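Local coordinates for structural polyprotein, VP2 (Israeli acute paralysis virus, PDB 5CDD) that probably forms part of the virus shell as VP2, one of the capsid proteins cut from a longer structural polyprotein, at residues S42-V46 against Y158-I162. Residues are numbered along the deposited sequence; the frame is centred on the assembly and turned at random.
Sequences SQKYV and YLFPI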
# COMPACT_ATOMS: atom_id res chain seq x y z
N SER C 42 56.53 17.07 -34.74
CA SER C 42 55.69 15.91 -34.49
C SER C 42 56.55 14.74 -34.07
O SER C 42 57.78 14.81 -34.10
CB SER C 42 54.90 15.54 -35.75
OG SER C 42 54.14 16.64 -36.21
N GLN C 43 55.90 13.64 -33.69
CA GLN C 43 56.59 12.44 -33.27
C GLN C 43 57.08 11.69 -34.51
O GLN C 43 56.33 11.53 -35.48
CB GLN C 43 55.63 11.56 -32.47
CG GLN C 43 56.26 10.75 -31.35
CD GLN C 43 56.88 11.62 -30.27
OE1 GLN C 43 57.95 12.19 -30.45
NE2 GLN C 43 56.19 11.74 -29.14
N LYS C 44 58.34 11.26 -34.50
CA LYS C 44 58.91 10.53 -35.63
C LYS C 44 58.74 9.03 -35.45
O LYS C 44 58.93 8.50 -34.35
CB LYS C 44 60.40 10.86 -35.78
CG LYS C 44 60.70 12.32 -36.13
CD LYS C 44 60.21 12.67 -37.53
CE LYS C 44 60.46 14.14 -37.86
NZ LYS C 44 59.71 15.05 -36.95
N TYR C 45 58.39 8.34 -36.53
CA TYR C 45 58.20 6.89 -36.49
C TYR C 45 59.10 6.18 -37.50
O TYR C 45 59.52 6.77 -38.50
CB TYR C 45 56.75 6.54 -36.79
CG TYR C 45 56.20 7.21 -38.03
CD1 TYR C 45 55.67 8.50 -37.97
CD2 TYR C 45 56.25 6.57 -39.27
CE1 TYR C 45 55.19 9.13 -39.12
CE2 TYR C 45 55.77 7.19 -40.42
CZ TYR C 45 55.24 8.47 -40.33
OH TYR C 45 54.77 9.09 -41.46
N VAL C 46 59.38 4.91 -37.23
CA VAL C 46 60.22 4.11 -38.11
C VAL C 46 59.47 3.74 -39.38
O VAL C 46 60.05 3.66 -40.46
CB VAL C 46 60.66 2.80 -37.41
CG1 VAL C 46 61.45 1.93 -38.37
CG2 VAL C 46 61.49 3.13 -36.19
N TYR C 158 51.56 2.32 -36.26
CA TYR C 158 52.85 2.98 -36.13
C TYR C 158 53.88 2.15 -35.38
O TYR C 158 53.54 1.35 -34.51
CB TYR C 158 52.68 4.32 -35.39
CG TYR C 158 51.87 5.36 -36.14
CD1 TYR C 158 52.40 6.01 -37.26
CD2 TYR C 158 50.58 5.70 -35.73
CE1 TYR C 158 51.66 6.97 -37.95
CE2 TYR C 158 49.83 6.66 -36.42
CZ TYR C 158 50.38 7.29 -37.52
OH TYR C 158 49.65 8.24 -38.20
N LEU C 159 55.15 2.34 -35.73
CA LEU C 159 56.27 1.65 -35.09
C LEU C 159 57.22 2.72 -34.57
O LEU C 159 57.95 3.35 -35.34
CB LEU C 159 56.99 0.74 -36.09
CG LEU C 159 58.18 -0.05 -35.52
CD1 LEU C 159 57.72 -0.94 -34.38
CD2 LEU C 159 58.80 -0.89 -36.63
N PHE C 160 57.20 2.94 -33.26
CA PHE C 160 58.03 3.96 -32.62
C PHE C 160 59.20 3.39 -31.83
O PHE C 160 59.11 2.30 -31.26
CB PHE C 160 57.18 4.79 -31.66
CG PHE C 160 56.05 5.53 -32.31
CD1 PHE C 160 56.30 6.65 -33.11
CD2 PHE C 160 54.74 5.14 -32.09
CE1 PHE C 160 55.24 7.36 -33.68
CE2 PHE C 160 53.68 5.84 -32.66
CZ PHE C 160 53.93 6.96 -33.45
N PRO C 161 60.33 4.12 -31.81
CA PRO C 161 61.52 3.68 -31.07
C PRO C 161 61.44 4.30 -29.66
O PRO C 161 61.55 5.51 -29.52
CB PRO C 161 62.68 4.27 -31.87
CG PRO C 161 62.07 4.63 -33.21
CD PRO C 161 60.71 5.12 -32.82
N ILE C 162 61.24 3.47 -28.64
CA ILE C 162 61.17 3.99 -27.28
C ILE C 162 62.53 4.51 -26.84
O ILE C 162 62.66 5.62 -26.34
CB ILE C 162 60.71 2.91 -26.28
CG1 ILE C 162 59.28 2.47 -26.61
CG2 ILE C 162 60.78 3.45 -24.86
CD1 ILE C 162 58.75 1.36 -25.72
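Y45 receives the edge of Y158 on one face of its ring. The two aromatics form an edge-to-face (T-shaped) pair, with ring centroids 5.4 Å apart and planes inclined at 59°. CD1 of Y158 leads the approach and lies 4.1 Å from CG of Y45, toward the rim of that face. With CG of Y45 between its backbone N and carbonyl carbon (chi1 50°), the ring presents this face to Y158 while CB stays against F160, 3.6 Å from its CE1. The carbonyl oxygen O of K44 sits at the edge of the F160 ring, in its plane, 3.4 Å from CD1 of F160. CG of Q43 meets the same ring obliquely, while OE1 of Q43 is hydrogen-bonded to N of S33.

One backbone hydrogen bond joins the segments, from N of V46 to O of L159 (2.8 Å). V46 has CG2 beside its backbone N and anti to the carbonyl carbon. This branch meets CG of P161 at 3.4 Å, while CB of V46 lies 4.2 Å from CD2 of L159. I18 and M91 also pack on V46.

Residues 43-46 run at 89° to residues 158-161 and lead into strand 47-51, the antiparallel neighbour of strand 155-161. Four strands of this chain form that sheet, probably one half of a jelly-roll sandwich, as in picornavirus-like capsid proteins. L159 is also backbone hydrogen-bonded to R47, the first residue of strand 47-51. L109 is a further backbone partner of Q43. The contact is mainly apolar and aromatic, which implies that the rings and the single cross-segment bond help to hold the loop where it enters the sheet.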